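Local coordinates for protein aldo-keto reductase 2E (Bombyx mori, PDB 3WCZ) that reduces carbonyl compounds with NADPH as the hydride source, notably 3-dehydroecdysone, and may thereby take part in the regulation of moulting, at residues 9-14 with 175-180; 33-38 with 64-69; 123-128 with 301-306. One frame throughout, in Å; residues are numbered along the deposited sequence. Where two conformers were deposited one is given.

Contact 1: residues 9-14 with 175-180. With NAP (NADP nicotinamide-adenine-dinucleotide phosphate), chain B; EDO (1,2-ethanediol), chain C.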
loop_
_atom_site.group_PDB
_atom_site.type_symbol
_atom_site.label_atom_id
_atom_site.label_comp_id
_atom_site.label_asym_id
_atom_site.label_seq_id
_atom_site.Cartn_x
_atom_site.Cartn_y
_atom_site.Cartn_z
ATOM N N GLN A 9 8.370 -13.253 -3.250
ATOM C CA GLN A 9 9.259 -13.037 -4.384
ATOM C C GLN A 9 8.414 -12.540 -5.550
ATOM O O GLN A 9 7.457 -13.192 -5.907
ATOM C CB GLN A 9 10.005 -14.311 -4.782
ATOM C CG GLN A 9 10.904 -14.002 -5.905
ATOM C CD GLN A 9 11.831 -15.128 -6.345
ATOM O OE1 GLN A 9 12.519 -15.000 -7.368
ATOM N NE2 GLN A 9 11.877 -16.212 -5.582
ATOM N N LEU A 10 8.744 -11.365 -6.097
ATOM C CA LEU A 10 7.953 -10.782 -7.206
ATOM C C LEU A 10 8.274 -11.419 -8.558
ATOM O O LEU A 10 9.289 -12.116 -8.702
ATOM C CB LEU A 10 8.168 -9.281 -7.281
ATOM C CG LEU A 10 7.752 -8.561 -5.995
ATOM C CD1 LEU A 10 8.231 -7.115 -5.961
ATOM C CD2 LEU A 10 6.218 -8.701 -5.738
ATOM N N ASN A 11 7.427 -11.152 -9.553
ATOM C CA ASN A 11 7.644 -11.715 -10.877
ATOM C C ASN A 11 8.934 -11.258 -11.569
ATOM O O ASN A 11 9.318 -11.847 -12.584
ATOM C CB ASN A 11 6.397 -11.529 -11.768
ATOM C CG ASN A 11 6.015 -10.060 -12.005
ATOM O OD1 ASN A 11 6.859 -9.167 -11.997
ATOM N ND2 ASN A 11 4.732 -9.829 -12.247
ATOM N N ASP A 12 9.608 -10.240 -11.041
ATOM C CA ASP A 12 10.889 -9.784 -11.598
ATOM C C ASP A 12 12.088 -10.269 -10.742
ATOM O O ASP A 12 13.230 -9.870 -10.978
ATOM C CB ASP A 12 10.898 -8.262 -11.778
ATOM C CG ASP A 12 10.931 -7.505 -10.460
ATOM O OD1 ASP A 12 10.901 -8.126 -9.375
ATOM O OD2 ASP A 12 10.988 -6.261 -10.524
ATOM N N GLY A 13 11.798 -11.106 -9.748
ATOM C CA GLY A 13 12.832 -11.659 -8.884
ATOM C C GLY A 13 13.087 -10.898 -7.604
ATOM O O GLY A 13 13.693 -11.443 -6.676
ATOM N N ASN A 14 12.630 -9.650 -7.539
ATOM C CA ASN A 14 12.870 -8.877 -6.331
ATOM C C ASN A 14 12.030 -9.398 -5.183
ATOM O O ASN A 14 10.910 -9.840 -5.374
ATOM C CB ASN A 14 12.665 -7.381 -6.558
ATOM C CG ASN A 14 13.831 -6.768 -7.271
ATOM O OD1 ASN A 14 14.942 -6.671 -6.726
ATOM N ND2 ASN A 14 13.611 -6.354 -8.501
ATOM N N ARG A 175 4.747 -6.795 -17.059
ATOM C CA ARG A 175 3.542 -6.555 -16.279
ATOM C C ARG A 175 3.942 -6.047 -14.889
ATOM O O ARG A 175 5.095 -6.163 -14.457
ATOM C CB ARG A 175 2.620 -7.777 -16.203
ATOM C CG ARG A 175 3.087 -8.823 -15.280
ATOM C CD ARG A 175 2.306 -10.129 -15.422
ATOM N NE ARG A 175 2.412 -10.665 -16.788
ATOM C CZ ARG A 175 1.756 -11.724 -17.244
ATOM N NH1 ARG A 175 0.913 -12.399 -16.480
ATOM N NH2 ARG A 175 1.942 -12.095 -18.498
ATOM N N PRO A 176 3.003 -5.375 -14.240
ATOM C CA PRO A 176 3.282 -4.860 -12.914
ATOM C C PRO A 176 3.647 -5.986 -11.960
ATOM O O PRO A 176 3.117 -7.104 -12.083
ATOM C CB PRO A 176 1.968 -4.177 -12.524
ATOM C CG PRO A 176 0.971 -4.662 -13.449
ATOM C CD PRO A 176 1.642 -5.059 -14.687
ATOM N N VAL A 177 4.549 -5.721 -11.023
ATOM C CA VAL A 177 4.822 -6.693 -9.952
ATOM C C VAL A 177 3.692 -6.738 -8.930
ATOM O O VAL A 177 3.471 -7.772 -8.311
ATOM C CB VAL A 177 6.133 -6.414 -9.183
ATOM C CG1 VAL A 177 7.344 -6.599 -10.081
ATOM C CG2 VAL A 177 6.145 -5.017 -8.549
ATOM N N ILE A 178 2.968 -5.621 -8.814
ATOM C CA ILE A 178 2.000 -5.376 -7.756
ATOM C C ILE A 178 0.864 -4.521 -8.270
ATOM O O ILE A 178 1.077 -3.642 -9.090
ATOM C CB ILE A 178 2.693 -4.668 -6.568
ATOM C CG1 ILE A 178 3.342 -5.751 -5.688
ATOM C CG2 ILE A 178 1.703 -3.784 -5.726
ATOM C CD1 ILE A 178 4.373 -5.272 -4.745
ATOM N N ASN A 179 -0.335 -4.791 -7.753
ATOM C CA ASN A 179 -1.475 -3.893 -7.800
ATOM C C ASN A 179 -1.828 -3.585 -6.357
ATOM O O ASN A 179 -2.178 -4.508 -5.596
ATOM C CB ASN A 179 -2.650 -4.507 -8.589
ATOM C CG ASN A 179 -3.812 -3.527 -8.817
ATOM O OD1 ASN A 179 -3.646 -2.315 -8.739
ATOM N ND2 ASN A 179 -4.967 -4.070 -9.193
ATOM N N GLN A 180 -1.722 -2.308 -5.974
ATOM C CA GLN A 180 -2.052 -1.900 -4.618
ATOM C C GLN A 180 -3.485 -1.384 -4.580
ATOM O O GLN A 180 -3.822 -0.389 -5.243
ATOM C CB GLN A 180 -1.057 -0.837 -4.120
ATOM C CG GLN A 180 -1.405 -0.292 -2.739
ATOM C CD GLN A 180 -0.446 0.696 -2.098
ATOM O OE1 GLN A 180 -0.903 1.705 -1.533
ATOM N NE2 GLN A 180 0.847 0.442 -2.154
HETATM P PA NAP B . -5.239 2.002 8.101
HETATM O O1A NAP B . -3.890 1.432 8.238
HETATM O O2A NAP B . -6.323 1.329 7.412
HETATM O O5B NAP B . -5.811 2.553 9.445
HETATM C C5B NAP B . -5.051 3.383 10.271
HETATM C C4B NAP B . -5.729 3.739 11.586
HETATM O O4B NAP B . -5.768 2.575 12.434
HETATM C C3B NAP B . -5.114 4.832 12.371
HETATM O O3B NAP B . -6.165 5.566 12.952
HETATM C C2B NAP B . -4.324 4.122 13.362
HETATM O O2B NAP B . -4.068 4.858 14.542
HETATM C C1B NAP B . -5.151 2.898 13.657
HETATM N N9A NAP B . -4.437 1.709 14.072
HETATM C C8A NAP B . -3.273 1.268 13.551
HETATM N N7A NAP B . -2.935 0.098 14.053
HETATM C C5A NAP B . -3.906 -0.256 14.952
HETATM C C6A NAP B . -4.092 -1.367 15.782
HETATM N N6A NAP B . -3.194 -2.434 15.880
HETATM N N1A NAP B . -5.197 -1.367 16.548
HETATM C C2A NAP B . -6.075 -0.366 16.495
HETATM N N3A NAP B . -5.937 0.710 15.702
HETATM C C4A NAP B . -4.850 0.754 14.918
HETATM O O3 NAP B . -5.023 3.444 7.393
HETATM P PN NAP B . -4.913 4.068 5.931
HETATM O O1N NAP B . -3.972 5.207 6.078
HETATM O O2N NAP B . -6.294 4.322 5.437
HETATM O O5D NAP B . -4.291 2.949 4.990
HETATM C C5D NAP B . -3.020 2.443 5.223
HETATM C C4D NAP B . -1.942 2.867 4.216
HETATM O O4D NAP B . -2.232 2.383 2.918
HETATM C C3D NAP B . -1.814 4.343 4.016
HETATM O O3D NAP B . -1.223 4.997 5.121
HETATM C C2D NAP B . -1.068 4.405 2.778
HETATM O O2D NAP B . 0.275 4.071 2.986
HETATM C C1D NAP B . -1.775 3.346 1.961
HETATM N N1N NAP B . -2.912 3.747 1.124
HETATM C C2N NAP B . -2.783 3.790 -0.214
HETATM C C3N NAP B . -3.852 4.148 -0.997
HETATM C C7N NAP B . -3.642 4.123 -2.463
HETATM O O7N NAP B . -2.743 3.435 -3.005
HETATM N N7N NAP B . -4.564 4.768 -3.207
HETATM C C4N NAP B . -5.074 4.548 -0.424
HETATM C C5N NAP B . -5.209 4.484 0.969
HETATM C C6N NAP B . -4.100 4.077 1.699
HETATM P P2B NAP B . -2.587 5.101 15.102
HETATM O O1X NAP B . -2.819 6.008 16.326
HETATM O O2X NAP B . -2.042 3.805 15.517
HETATM O O3X NAP B . -1.801 5.781 14.009
HETATM C C1 EDO C . 5.048 -9.899 -19.437
HETATM O O1 EDO C . 3.675 -9.636 -19.089
HETATM C C2 EDO C . 5.801 -10.420 -18.208
HETATM O O2 EDO C . 6.037 -9.318 -17.306
HETATM O O HOH W 1 4.797 -10.192 -8.851
HETATM O O HOH W 2 7.606 -6.869 -13.434
#
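Leu10 sets its CD1 methyl against CB of Val177 at 3.9 Å, the two side chains crossing at about a right angle, and its CD2 meets CD1 of Ile178 at 4.0 Å. Val177 is the tight point: its CG1, beside the backbone N (chi1 -66°), comes within 3.2 Å of Asn11 OD1 and also touches the carboxylate of Asp12, whose OD2 is hydrogen-bonded to Ser154. A beta-branched residue suits the place, offering CG2 to Leu10 and CG1 to the polar turn. Leu10 to Gly13 form a type I turn at the tip of the hairpin 7-9/15-17, which in aldo-keto reductases closes the N-terminal end of the (beta/alpha)8 barrel, here beside the lead-in to strand 178-182. Looser and more polar is the outer side. Asn11 ND2 donates to Pro176 O (3.2 Å) from above the carbonyl plane, and waters bridge Asn11 N to Val177 O and Asn11 OD1 to Arg175 O. Arg175 lays CG 3.6 Å from Asn11 ND2, while NE and NH2 share O1 of a 1,2-ethanediol, probably from the crystallisation liquor. An alanine in place of Arg175 would probably uncover the Asn11 amide and leave Leu199 O without the bond from NH1.

Contact 2: residues 33-38 with 64-69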
loop_
_atom_site.group_PDB
_atom_site.type_symbol
_atom_site.label_atom_id
_atom_site.label_comp_id
_atom_site.label_asym_id
_atom_site.label_seq_id
_atom_site.Cartn_x
_atom_site.Cartn_y
_atom_site.Cartn_z
ATOM N N SER A 33 1.006 16.123 14.081
ATOM C CA SER A 33 1.841 16.912 13.180
ATOM C C SER A 33 2.638 15.967 12.300
ATOM O O SER A 33 2.891 14.820 12.680
ATOM C CB SER A 33 2.804 17.832 13.934
ATOM O OG SER A 33 4.051 17.197 14.163
ATOM N N ILE A 34 3.068 16.465 11.152
ATOM C CA ILE A 34 3.650 15.599 10.139
ATOM C C ILE A 34 4.970 14.961 10.605
ATOM O O ILE A 34 5.358 13.895 10.097
ATOM C CB ILE A 34 3.808 16.347 8.807
ATOM C CG1 ILE A 34 3.821 15.369 7.628
ATOM C CG2 ILE A 34 5.037 17.231 8.836
ATOM C CD1 ILE A 34 3.552 16.072 6.296
ATOM N N ASP A 35 5.665 15.561 11.570
ATOM C CA ASP A 35 6.903 14.972 12.074
ATOM C C ASP A 35 6.657 13.592 12.659
ATOM O O ASP A 35 7.589 12.779 12.757
ATOM C CB ASP A 35 7.544 15.891 13.123
ATOM C CG ASP A 35 8.936 15.431 13.535
ATOM O OD1 ASP A 35 9.810 15.312 12.644
ATOM O OD2 ASP A 35 9.152 15.188 14.739
ATOM N N GLU A 36 5.421 13.303 13.064
ATOM C CA GLU A 36 5.141 11.963 13.582
ATOM C C GLU A 36 5.390 10.874 12.537
ATOM O O GLU A 36 5.590 9.723 12.899
ATOM C CB GLU A 36 3.703 11.852 14.085
ATOM C CG GLU A 36 2.658 11.875 12.957
ATOM C CD GLU A 36 1.253 11.543 13.440
ATOM O OE1 GLU A 36 1.088 11.261 14.656
ATOM O OE2 GLU A 36 0.319 11.575 12.598
ATOM N N VAL A 37 5.387 11.222 11.264
ATOM C CA VAL A 37 5.681 10.249 10.222
ATOM C C VAL A 37 7.157 9.883 10.257
ATOM O O VAL A 37 7.504 8.722 10.097
ATOM C CB VAL A 37 5.275 10.806 8.836
ATOM C CG1 VAL A 37 5.751 9.885 7.727
ATOM C CG2 VAL A 37 3.754 11.010 8.759
ATOM N N ARG A 38 8.049 10.852 10.445
ATOM C CA ARG A 38 9.464 10.571 10.593
ATOM C C ARG A 38 9.672 9.630 11.765
ATOM O O ARG A 38 10.342 8.593 11.654
ATOM C CB ARG A 38 10.262 11.869 10.811
ATOM C CG ARG A 38 11.711 11.636 11.191
ATOM C CD ARG A 38 12.380 12.892 11.813
ATOM N NE ARG A 38 11.670 13.270 13.034
ATOM C CZ ARG A 38 11.745 12.589 14.163
ATOM N NH1 ARG A 38 12.566 11.561 14.288
ATOM N NH2 ARG A 38 10.994 12.950 15.187
ATOM N N VAL A 64 9.551 10.741 5.634
ATOM C CA VAL A 64 9.961 9.367 5.424
ATOM C C VAL A 64 11.471 9.293 5.217
ATOM O O VAL A 64 12.145 8.447 5.798
ATOM C CB VAL A 64 9.196 8.747 4.250
ATOM C CG1 VAL A 64 9.750 7.384 3.937
ATOM C CG2 VAL A 64 7.716 8.669 4.548
ATOM N N GLY A 65 11.999 10.197 4.400
ATOM C CA GLY A 65 13.420 10.249 4.183
ATOM C C GLY A 65 14.213 10.566 5.424
ATOM O O GLY A 65 15.285 10.021 5.628
ATOM N N GLN A 66 13.689 11.458 6.255
ATOM C CA GLN A 66 14.328 11.783 7.539
ATOM C C GLN A 66 14.399 10.544 8.435
ATOM O O GLN A 66 15.431 10.296 9.048
ATOM C CB GLN A 66 13.595 12.937 8.256
ATOM C CG GLN A 66 13.764 14.288 7.585
ATOM C CD GLN A 66 12.769 15.314 8.134
ATOM O OE1 GLN A 66 11.743 14.983 8.726
ATOM N NE2 GLN A 66 13.088 16.591 7.938
ATOM N N GLY A 67 13.306 9.797 8.526
ATOM C CA GLY A 67 13.253 8.605 9.348
ATOM C C GLY A 67 14.193 7.530 8.863
ATOM O O GLY A 67 14.908 6.912 9.654
ATOM N N ILE A 68 14.227 7.314 7.550
ATOM C CA ILE A 68 15.148 6.357 6.942
ATOM C C ILE A 68 16.586 6.763 7.228
ATOM O O ILE A 68 17.412 5.934 7.610
ATOM C CB ILE A 68 14.931 6.242 5.440
ATOM C CG1 ILE A 68 13.591 5.542 5.169
ATOM C CG2 ILE A 68 16.094 5.540 4.760
ATOM C CD1 ILE A 68 13.156 5.568 3.745
ATOM N N ALA A 69 16.881 8.048 7.043
ATOM C CA ALA A 69 18.252 8.511 7.229
ATOM C C ALA A 69 18.697 8.309 8.673
ATOM O O ALA A 69 19.836 7.916 8.939
ATOM C CB ALA A 69 18.385 9.968 6.824
HETATM O O HOH W 3 9.722 16.204 10.112
#
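The first two long helices of the barrel's outer layer, 35-46 and 61-73, meet where Arg38 lies against Gln66 and Gly67. The aliphatic part of Arg38 does the touching: CG is 3.6 Å from the backbone N of Gly67 and 3.7 Å from CB of Gln66, and CD also touches that glutamine, at its CB and OE1. The two side chains cross at about a right angle. With CG anti to its own backbone N (chi1 171°), the arginine starts out over the second helix, and the bend at chi3 (61°) directs NE off that line. Its guanidinium then grips Asp35, three residues earlier in the chain, side-on with two nitrogens: NE to OD1 at 2.8 Å and NH2 to OD2 at 2.9 Å. Both oxygens are met on their syn side and lie in the guanidinium plane, a pairing that fixes the rotation of the group. NH1 forms a salt bridge to Glu70, so the same cation also ties helix 35-46 to helix 61-73.

Both helices belong to beta-alpha-beta crossovers of the (beta/alpha)8 barrel, linking strands 21-22, 51-53 and 83-88 in turn, and they pack as neighbours around it. Glycine suits position 67 because the backbones come so near: its CA is 4.4 Å from that of Arg38, and any CB would run into Arg38 O. Deeper in, the contact becomes apolar, with CG1 of Val37 resting 3.9 Å from CG2 of Val64; Val37 also touches Arg25, one of the residues that bind NADP. Toward the outside a single water joins the helices, donating to both Asp35 OD1 and Gln66 OE1, each at 2.7 Å, which lets two acceptors face one another with the water's protons between them.

Contact 3: residues 123-128 with 301-306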
loop_
_atom_site.group_PDB
_atom_site.type_symbol
_atom_site.label_atom_id
_atom_site.label_comp_id
_atom_site.label_asym_id
_atom_site.label_seq_id
_atom_site.Cartn_x
_atom_site.Cartn_y
_atom_site.Cartn_z
ATOM N N ILE A 123 -6.191 7.162 -13.535
ATOM C CA ILE A 123 -6.710 8.446 -13.974
ATOM C C ILE A 123 -5.566 9.427 -14.133
ATOM O O ILE A 123 -4.631 9.457 -13.340
ATOM C CB ILE A 123 -7.698 9.008 -12.916
ATOM C CG1 ILE A 123 -8.858 8.029 -12.703
ATOM C CG2 ILE A 123 -8.214 10.355 -13.303
ATOM C CD1 ILE A 123 -9.621 8.295 -11.405
ATOM N N ALA A 124 -5.671 10.266 -15.167
ATOM C CA ALA A 124 -4.732 11.370 -15.400
ATOM C C ALA A 124 -5.487 12.675 -15.177
ATOM O O ALA A 124 -6.627 12.820 -15.626
ATOM C CB ALA A 124 -4.177 11.322 -16.789
ATOM N N THR A 125 -4.857 13.619 -14.488
ATOM C CA THR A 125 -5.445 14.935 -14.279
ATOM C C THR A 125 -4.426 16.008 -14.611
ATOM O O THR A 125 -3.227 15.755 -14.770
ATOM C CB THR A 125 -5.949 15.140 -12.843
ATOM O OG1 THR A 125 -4.836 15.118 -11.944
ATOM C CG2 THR A 125 -6.935 14.055 -12.474
ATOM N N LYS A 126 -4.935 17.220 -14.797
ATOM C CA LYS A 126 -4.092 18.387 -14.832
ATOM C C LYS A 126 -3.798 18.780 -13.378
ATOM O O LYS A 126 -4.388 18.239 -12.439
ATOM C CB LYS A 126 -4.795 19.517 -15.600
ATOM C CG LYS A 126 -5.276 19.142 -17.010
ATOM C CD LYS A 126 -4.146 18.887 -17.952
ATOM C CE LYS A 126 -4.613 18.865 -19.422
ATOM N NZ LYS A 126 -4.948 20.224 -19.992
ATOM N N PRO A 127 -2.834 19.674 -13.183
ATOM C CA PRO A 127 -2.407 19.919 -11.807
ATOM C C PRO A 127 -3.520 20.478 -10.916
ATOM O O PRO A 127 -3.410 20.402 -9.681
ATOM C CB PRO A 127 -1.272 20.928 -11.977
ATOM C CG PRO A 127 -0.746 20.686 -13.339
ATOM C CD PRO A 127 -1.943 20.294 -14.168
ATOM N N ASP A 128 -4.574 21.014 -11.530
ATOM C CA ASP A 128 -5.730 21.520 -10.785
ATOM C C ASP A 128 -6.825 20.476 -10.567
ATOM O O ASP A 128 -7.939 20.819 -10.165
ATOM C CB ASP A 128 -6.322 22.749 -11.478
ATOM C CG ASP A 128 -6.810 22.460 -12.882
ATOM O OD1 ASP A 128 -6.786 21.286 -13.294
ATOM O OD2 ASP A 128 -7.228 23.405 -13.586
ATOM N N LYS A 301 -15.761 10.126 -10.968
ATOM C CA LYS A 301 -16.475 9.049 -11.618
ATOM C C LYS A 301 -16.576 9.194 -13.130
ATOM O O LYS A 301 -16.598 8.182 -13.850
ATOM C CB LYS A 301 -17.863 8.925 -10.983
ATOM C CG LYS A 301 -18.605 7.653 -11.316
ATOM C CD LYS A 301 -19.858 7.548 -10.435
ATOM C CE LYS A 301 -19.730 6.452 -9.391
ATOM N NZ LYS A 301 -20.998 6.280 -8.625
ATOM N N ASP A 302 -16.638 10.435 -13.622
ATOM C CA ASP A 302 -16.795 10.656 -15.058
ATOM C C ASP A 302 -15.456 10.826 -15.762
ATOM O O ASP A 302 -15.421 11.061 -16.973
ATOM C CB ASP A 302 -17.688 11.866 -15.375
ATOM C CG ASP A 302 -18.200 11.854 -16.804
ATOM O OD1 ASP A 302 -18.725 10.803 -17.213
ATOM O OD2 ASP A 302 -18.072 12.891 -17.530
ATOM N N TYR A 303 -14.350 10.732 -15.031
ATOM C CA TYR A 303 -13.030 10.890 -15.642
ATOM C C TYR A 303 -12.641 9.664 -16.450
ATOM O O TYR A 303 -12.946 8.520 -16.055
ATOM C CB TYR A 303 -11.949 11.099 -14.577
ATOM C CG TYR A 303 -11.923 12.470 -13.910
ATOM C CD1 TYR A 303 -13.085 13.205 -13.693
ATOM C CD2 TYR A 303 -10.722 13.010 -13.478
ATOM C CE1 TYR A 303 -13.045 14.461 -13.085
ATOM C CE2 TYR A 303 -10.669 14.250 -12.861
ATOM C CZ TYR A 303 -11.835 14.968 -12.662
ATOM O OH TYR A 303 -11.758 16.214 -12.038
ATOM N N PRO A 304 -11.921 9.882 -17.560
ATOM C CA PRO A 304 -11.358 8.747 -18.286
ATOM C C PRO A 304 -10.588 7.837 -17.342
ATOM O O PRO A 304 -9.823 8.330 -16.507
ATOM C CB PRO A 304 -10.424 9.403 -19.301
ATOM C CG PRO A 304 -11.107 10.719 -19.602
ATOM C CD PRO A 304 -11.663 11.161 -18.261
ATOM N N ASN A 305 -10.826 6.538 -17.485
ATOM C CA ASN A 305 -10.103 5.496 -16.738
ATOM C C ASN A 305 -10.440 5.455 -15.234
ATOM O O ASN A 305 -9.718 4.831 -14.434
ATOM C CB ASN A 305 -8.588 5.620 -16.984
ATOM C CG ASN A 305 -8.212 5.546 -18.478
ATOM O OD1 ASN A 305 -7.549 6.456 -19.012
ATOM N ND2 ASN A 305 -8.666 4.514 -19.147
ATOM N N TYR A 306 -11.557 6.043 -14.816
ATOM C CA TYR A 306 -12.029 5.858 -13.440
ATOM C C TYR A 306 -12.159 4.367 -13.166
ATOM O O TYR A 306 -12.788 3.651 -13.942
ATOM C CB TYR A 306 -13.363 6.564 -13.248
ATOM C CG TYR A 306 -13.945 6.454 -11.870
ATOM C CD1 TYR A 306 -13.456 7.227 -10.835
ATOM C CD2 TYR A 306 -15.003 5.588 -11.602
ATOM C CE1 TYR A 306 -14.005 7.169 -9.585
ATOM C CE2 TYR A 306 -15.562 5.520 -10.338
ATOM C CZ TYR A 306 -15.053 6.307 -9.330
ATOM O OH TYR A 306 -15.604 6.246 -8.061
#
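Ile123 and Tyr303 cross at about a right angle, joining the loop that follows barrel strand 114-119 to the C-terminal tail. In aldo-keto reductases of this (beta/alpha)8 fold these two elements commonly border the substrate pocket at the C-terminal end of the barrel; here the side chain of Ile123 is about 10 Å from the bound NADP.

The isoleucine spreads its branches over the tail from Tyr303 to Tyr306. CG2, anti to its backbone N, reaches the rim of the Tyr303 ring at CD2, 3.7 Å away. CG1, anti to the carbonyl carbon (chi1 -59°), is turned to the tail backbone, 3.7 Å from Asn305 O and 3.9 Å from CA of Tyr306. Beyond it, CD1 meets Tyr306 CD1 at 4.0 Å, and these two side chains run side by side, pointing the same way. A branched apolar residue suits the spot because its separate branches can pack on two tyrosines at once.

Thr125 adds a second methyl to the first ring: its CG2 sits in the ring plane at the edge, 3.8 Å from Tyr303 CE2, the side chains crossing obliquely. The ring thus offers an apolar rim to the two methyls, while Tyr303 OH is hydrogen-bonded to Asp129 O, in the turn between strands 124-125 and 131-132.

The tail bends through a type II turn from Tyr303 to Tyr306. Pro304 suits its second position, and Asn305 accepts the positive phi (70°) demanded of the third. Asn305 O, besides touching Ile123, is hydrogen-bonded by Gln164 NE2. As the tail folds back on itself, Lys301 CA comes to lie over the centre of one face of the Tyr306 ring, 3.5 Å above its plane.

How the contacts relate
From the N terminus, the hairpin tip at 9-14 comes first and waits until 175-180, at the entry to barrel strand 178-182, for contact 1 to close a loop of 160 residues. Contact 2 opens and closes well within that span, pairing helix 35-46 with helix 61-73 across a loop of only 25 residues. Contact 3 begins there too, at 123-128, but closes only at 301-306 in the C-terminal tail, so it crosses contact 1 and follows contact 2 in series. Their centres stand 26 to 30 Å apart: one ties the N-terminal hairpin to the barrel, one joins neighbouring outer helices, and one fastens the C-terminal tail to the loop after barrel strand 114-119.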